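Local coordinates for putative glutaryl-CoA dehydrogenase (PDB 2EBA), which is a flavoprotein of the acyl-CoA dehydrogenase family that holds flavin-adenine dinucleotide, its precise role being unsettled beyond a tentative name, at residues N158-W163 against T212-L217; T191-F196 against E218-P223. All coordinates share one frame; numbering follows the deposited sequence.

Contact 1 (N158-W163 against T212-L217); sequences NGTKMW and TSELVL. With FAD (flavin-adenine dinucleotide), chain I.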
# COMPACT_ATOMS: atom_id res chain seq x y z
N ASN A 158 14.47 -42.21 8.41
CA ASN A 158 14.70 -41.49 9.66
C ASN A 158 14.60 -39.99 9.40
O ASN A 158 15.32 -39.45 8.56
CB ASN A 158 16.08 -41.79 10.25
CG ASN A 158 16.14 -43.12 10.99
OD1 ASN A 158 15.56 -43.26 12.07
ND2 ASN A 158 16.84 -44.09 10.42
N GLY A 159 13.71 -39.32 10.11
CA GLY A 159 13.56 -37.89 9.94
C GLY A 159 12.32 -37.37 10.63
O GLY A 159 11.60 -38.10 11.30
N THR A 160 12.06 -36.08 10.46
CA THR A 160 10.89 -35.47 11.06
C THR A 160 10.19 -34.52 10.08
O THR A 160 10.84 -33.89 9.25
CB THR A 160 11.28 -34.70 12.34
OG1 THR A 160 11.62 -35.64 13.36
CG2 THR A 160 10.13 -33.83 12.81
N LYS A 161 8.87 -34.44 10.18
CA LYS A 161 8.09 -33.56 9.33
C LYS A 161 7.22 -32.69 10.23
O LYS A 161 6.67 -33.17 11.23
CB LYS A 161 7.22 -34.37 8.36
CG LYS A 161 8.02 -35.24 7.39
CD LYS A 161 8.98 -34.41 6.53
CE LYS A 161 9.72 -35.28 5.51
NZ LYS A 161 10.75 -34.53 4.71
N MET A 162 7.12 -31.41 9.90
CA MET A 162 6.35 -30.48 10.72
C MET A 162 5.18 -29.90 9.94
O MET A 162 5.26 -29.68 8.73
CB MET A 162 7.22 -29.32 11.23
CG MET A 162 7.35 -29.23 12.75
SD MET A 162 5.86 -29.70 13.65
CE MET A 162 5.15 -28.22 13.93
N TRP A 163 4.10 -29.64 10.66
CA TRP A 163 2.90 -29.06 10.09
C TRP A 163 2.29 -29.92 8.98
O TRP A 163 1.96 -29.41 7.95
CB TRP A 163 3.19 -27.67 9.50
CG TRP A 163 3.96 -26.71 10.40
CD1 TRP A 163 5.22 -26.23 10.20
CD2 TRP A 163 3.51 -26.16 11.64
NE1 TRP A 163 5.59 -25.42 11.24
CE2 TRP A 163 4.56 -25.36 12.14
CE3 TRP A 163 2.33 -26.26 12.38
CZ2 TRP A 163 4.46 -24.67 13.35
CZ3 TRP A 163 2.23 -25.57 13.59
CH2 TRP A 163 3.30 -24.79 14.05
N THR A 212 -3.45 -31.01 12.07
CA THR A 212 -2.06 -30.72 11.72
C THR A 212 -1.20 -31.50 12.69
O THR A 212 -1.40 -31.42 13.90
CB THR A 212 -1.74 -29.25 11.90
OG1 THR A 212 -2.84 -28.46 11.43
CG2 THR A 212 -0.48 -28.89 11.12
N SER A 213 -0.24 -32.24 12.17
CA SER A 213 0.59 -33.06 13.03
C SER A 213 2.06 -32.91 12.77
O SER A 213 2.50 -32.23 11.85
CB SER A 213 0.20 -34.53 12.84
OG SER A 213 -1.21 -34.67 12.79
N GLU A 214 2.83 -33.55 13.63
CA GLU A 214 4.27 -33.58 13.50
C GLU A 214 4.55 -35.06 13.27
O GLU A 214 4.07 -35.91 14.03
CB GLU A 214 4.92 -33.10 14.79
CG GLU A 214 6.42 -33.12 14.73
CD GLU A 214 7.05 -32.96 16.09
OE1 GLU A 214 6.86 -33.86 16.94
OE2 GLU A 214 7.72 -31.93 16.31
N LEU A 215 5.30 -35.39 12.22
CA LEU A 215 5.59 -36.78 11.94
C LEU A 215 7.01 -37.07 12.37
O LEU A 215 7.93 -36.31 12.10
CB LEU A 215 5.42 -37.10 10.45
CG LEU A 215 4.10 -36.69 9.77
CD1 LEU A 215 4.08 -37.16 8.32
CD2 LEU A 215 2.94 -37.26 10.55
N VAL A 216 7.18 -38.17 13.08
CA VAL A 216 8.50 -38.57 13.53
C VAL A 216 8.70 -39.99 13.03
O VAL A 216 7.94 -40.89 13.37
CB VAL A 216 8.62 -38.54 15.07
CG1 VAL A 216 9.99 -39.01 15.49
CG2 VAL A 216 8.39 -37.14 15.59
N LEU A 217 9.71 -40.16 12.18
CA LEU A 217 10.04 -41.46 11.64
C LEU A 217 11.35 -41.91 12.27
O LEU A 217 12.40 -41.31 12.06
CB LEU A 217 10.17 -41.40 10.11
CG LEU A 217 8.84 -41.22 9.37
CD1 LEU A 217 8.51 -39.74 9.30
CD2 LEU A 217 8.94 -41.82 7.96
PA FAD I . 10.23 -20.52 6.77
O1A FAD I . 11.36 -20.40 7.76
O2A FAD I . 10.38 -21.35 5.51
O5B FAD I . 9.75 -19.02 6.39
C5B FAD I . 9.60 -18.01 7.26
C4B FAD I . 9.57 -16.60 6.72
O4B FAD I . 10.78 -16.38 5.71
C3B FAD I . 8.51 -16.60 5.49
O3B FAD I . 8.13 -15.24 5.36
C2B FAD I . 9.23 -16.79 4.13
O2B FAD I . 8.69 -16.01 3.13
C1B FAD I . 10.54 -16.12 4.45
N9A FAD I . 11.57 -16.80 3.55
C8A FAD I . 11.90 -18.08 3.57
N7A FAD I . 12.89 -18.25 2.63
C5A FAD I . 13.16 -17.05 2.05
C6A FAD I . 14.07 -16.60 1.03
N6A FAD I . 14.90 -17.45 0.40
N1A FAD I . 14.08 -15.27 0.68
C2A FAD I . 13.25 -14.37 1.29
N3A FAD I . 12.37 -14.78 2.26
C4A FAD I . 12.32 -16.10 2.66
N1 FAD I . 3.82 -28.76 4.65
C2 FAD I . 3.73 -29.97 4.02
O2 FAD I . 4.71 -30.44 3.42
N3 FAD I . 2.56 -30.68 4.05
C4 FAD I . 1.46 -30.19 4.71
O4 FAD I . 0.40 -30.85 4.74
C4X FAD I . 1.53 -28.94 5.37
N5 FAD I . 0.45 -28.43 6.06
C5X FAD I . 0.53 -27.24 6.73
C6 FAD I . -0.59 -26.76 7.46
C7 FAD I . -0.51 -25.55 8.19
C7M FAD I . -1.74 -25.11 8.96
C8 FAD I . 0.70 -24.79 8.17
C8M FAD I . 0.88 -23.48 8.92
C9 FAD I . 1.81 -25.26 7.44
C9A FAD I . 1.76 -26.49 6.71
N10 FAD I . 2.86 -27.01 5.99
C10 FAD I . 2.76 -28.21 5.33
C1' FAD I . 4.15 -26.31 5.94
C2' FAD I . 4.14 -25.03 5.16
O2' FAD I . 4.28 -25.32 3.78
C3' FAD I . 5.24 -24.17 5.71
O3' FAD I . 4.72 -23.48 6.84
C4' FAD I . 5.78 -23.14 4.73
O4' FAD I . 6.72 -23.75 3.83
C5' FAD I . 6.49 -22.02 5.47
O5' FAD I . 7.75 -22.48 5.93
P FAD I . 8.22 -22.44 7.48
O1P FAD I . 7.04 -22.41 8.41
O2P FAD I . 9.20 -23.58 7.67
O3P FAD I . 8.93 -21.01 7.60

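Contact 2 (T191-F196 against E218-P223); sequences TDTPGF and EEVRVP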
# COMPACT_ATOMS: atom_id res chain seq x y z
N THR A 191 1.00 -45.57 8.16
CA THR A 191 1.25 -44.88 9.41
C THR A 191 1.33 -45.78 10.62
O THR A 191 1.67 -45.32 11.71
CB THR A 191 0.19 -43.78 9.66
OG1 THR A 191 -1.12 -44.36 9.66
CG2 THR A 191 0.28 -42.70 8.57
N ASP A 192 1.05 -47.07 10.44
CA ASP A 192 1.11 -47.99 11.57
C ASP A 192 2.39 -48.81 11.59
O ASP A 192 2.62 -49.55 12.54
CB ASP A 192 -0.10 -48.91 11.61
CG ASP A 192 -0.23 -49.77 10.38
OD1 ASP A 192 -1.23 -50.50 10.29
OD2 ASP A 192 0.66 -49.72 9.51
N THR A 193 3.22 -48.67 10.57
CA THR A 193 4.47 -49.42 10.54
C THR A 193 5.29 -48.93 11.74
O THR A 193 5.40 -47.74 11.98
CB THR A 193 5.26 -49.19 9.24
OG1 THR A 193 6.47 -48.48 9.51
CG2 THR A 193 4.44 -48.40 8.27
N PRO A 194 5.85 -49.86 12.51
CA PRO A 194 6.63 -49.45 13.67
C PRO A 194 7.69 -48.38 13.42
O PRO A 194 8.31 -48.33 12.35
CB PRO A 194 7.22 -50.77 14.19
CG PRO A 194 6.99 -51.76 13.07
CD PRO A 194 5.72 -51.32 12.45
N GLY A 195 7.88 -47.50 14.40
CA GLY A 195 8.86 -46.44 14.30
C GLY A 195 8.30 -45.14 13.77
O GLY A 195 9.00 -44.13 13.70
N PHE A 196 7.03 -45.16 13.39
CA PHE A 196 6.34 -43.99 12.84
C PHE A 196 5.37 -43.39 13.84
O PHE A 196 4.39 -44.03 14.22
CB PHE A 196 5.57 -44.41 11.58
CG PHE A 196 4.99 -43.26 10.81
CD1 PHE A 196 5.64 -42.76 9.69
CD2 PHE A 196 3.77 -42.70 11.18
CE1 PHE A 196 5.10 -41.72 8.94
CE2 PHE A 196 3.22 -41.65 10.43
CZ PHE A 196 3.89 -41.16 9.31
N GLU A 218 11.27 -42.97 13.06
CA GLU A 218 12.42 -43.51 13.75
C GLU A 218 12.68 -44.93 13.23
O GLU A 218 11.95 -45.86 13.58
CB GLU A 218 12.13 -43.54 15.25
CG GLU A 218 13.31 -43.28 16.16
CD GLU A 218 12.89 -43.14 17.62
OE1 GLU A 218 12.19 -44.04 18.14
OE2 GLU A 218 13.25 -42.12 18.26
N GLU A 219 13.70 -45.07 12.39
CA GLU A 219 14.07 -46.36 11.82
C GLU A 219 12.86 -47.06 11.20
O GLU A 219 12.64 -48.25 11.42
CB GLU A 219 14.68 -47.26 12.90
CG GLU A 219 15.84 -48.12 12.43
CD GLU A 219 17.06 -47.30 12.03
OE1 GLU A 219 17.40 -46.32 12.73
OE2 GLU A 219 17.71 -47.66 11.02
N VAL A 220 12.07 -46.32 10.43
CA VAL A 220 10.87 -46.87 9.80
C VAL A 220 11.21 -47.68 8.57
O VAL A 220 11.84 -47.16 7.63
CB VAL A 220 9.89 -45.73 9.41
CG1 VAL A 220 8.76 -46.27 8.58
CG2 VAL A 220 9.37 -45.04 10.66
N ARG A 221 10.81 -48.95 8.52
CA ARG A 221 11.14 -49.73 7.35
C ARG A 221 10.00 -49.72 6.34
O ARG A 221 8.81 -49.83 6.68
CB ARG A 221 11.47 -51.19 7.68
CG ARG A 221 11.79 -51.47 9.14
CD ARG A 221 13.16 -52.16 9.28
NE ARG A 221 13.26 -53.41 8.53
CZ ARG A 221 14.40 -53.87 8.01
NH1 ARG A 221 15.52 -53.18 8.15
NH2 ARG A 221 14.41 -55.03 7.35
N VAL A 222 10.39 -49.58 5.08
CA VAL A 222 9.45 -49.54 4.00
C VAL A 222 9.98 -50.33 2.82
O VAL A 222 11.10 -50.10 2.37
CB VAL A 222 9.21 -48.10 3.52
CG1 VAL A 222 7.95 -48.04 2.67
CG2 VAL A 222 9.14 -47.14 4.71
N PRO A 223 9.18 -51.28 2.31
CA PRO A 223 9.60 -52.09 1.17
C PRO A 223 9.81 -51.22 -0.07
O PRO A 223 9.31 -50.10 -0.14
CB PRO A 223 8.44 -53.07 1.00
CG PRO A 223 7.26 -52.26 1.46
CD PRO A 223 7.81 -51.63 2.72

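Contact 1 (N158-W163 against T212-L217)
Leu-217, Lys-161 and Trp-163 give up the most surface where residues 158-163, on strand 154-165, run antiparallel to strand 212-217. Leu-217 and Gly-159 form a hydrogen-bonded pair. Leu-217 N gives a nearly straight bond of 2.9 Å to Gly-159 O. Gly-159 N returns one to a lone pair of Leu-217 O, in the carbonyl plane. The Leu-217 side chain lies beside the glycine backbone, with CB 3.8 Å from Gly-159 O.

Lys-161 and Leu-215 make the next hydrogen-bonded pair, joined by two bonds of their backbone N and O atoms. Their side chains share the face of Leu-217, with Lys-161 CB 3.9 Å from Leu-215 CB. The lysine chain then bends at CB-CG (chi2 -59°) and runs extended, away from strand 212-217. NZ forms a salt bridge with Glu-133 and hydrogen bonds to the backbone oxygens of Leu-131 and Trp-176. Thr-160 and Val-216, a non-hydrogen-bonded pair, face the other way. Beside them Glu-214 CG touches Met-162 SD at 3.6 Å, while Glu-214 OE1 pairs with Arg-199.

Trp-163 lies where the chain turns a corner. Thr-212 CG2 meets the edge of its indole, 4.0 Å from Trp-163 CE3. Met-162 CE sits over the centre of one ring face, 3.4 Å above the plane. Trp-163 CB lies against the flavin near C9A and C9, though the modelled fit there is too tight to read closely. Gly-342 of a second subunit packs on the tryptophan.

The contact belongs to the beta-rich middle domain of this family. Its chemistry changes along the strands: paired backbone bonds give way to apolar contacts beside the flavin. The buried lysine amine is gripped by one carboxylate and two carbonyls, which would probably stabilise its positive charge.

Contact 2 (T191-F196 against E218-P223)
Gly-195 is pressed so closely onto Glu-218 that there is no room for a beta carbon between them. Gly-195 CA lies 3.2 Å from Glu-218 O in a CA-H...O contact. The glycine also has a positive phi of 93°, where a side chain would jam against the preceding carbonyl. Its own oxygen accepts a short, nearly straight bond of 2.6 Å from Glu-218 N. The donor stands somewhat off the carbonyl plane.

Thr-193 to Phe-196 form a type II beta turn with Gly-195 at its third position. The turn leads into strand 196-200. Across the contact, Glu-219 and Val-220 both face Leu-157 in a G1 beta bulge, where the chain turns a corner after strand 212-217 and enters strand 220-223.

Val-220, the second residue of the bulge, turns both methyls against the turn. CG2, beside its backbone N, is 3.2 Å from Gly-195 O and also lies at the edge of the Phe-196 ring, 4.0 Å from Phe-196 CB. CG1, anti to that N (chi1 172°), reaches Thr-193 OG1 at 3.3 Å. The two side chains cross nearly at a right angle. Thr-193 OG1 also makes a weak bond to Pro-194 O, within the turn. Val-189 of strand 184-190 touches both Phe-196 and Val-220.

Both contacts belong to the beta-rich middle domain and reach the same antiparallel sheet. Strand 212-217 of contact 1 is followed directly in the chain by the corner and bulge of contact 2. Contact 1 is the more buried, holds two regular strands together and ends at the flavin. Contact 2 lies nearer the surface, joins a turn to a bulge, and has a single hydrogen bond across it. Charged groups of contact 1 find partners in other loops and strands; contact 2 is mostly backbone against backbone, with the methyls of Val-220 meeting the turn. They touch directly: Asn-158 OD1 probably accepts a bond from Glu-219 N, and the Phe-196 ring packs on Leu-215 and Leu-217.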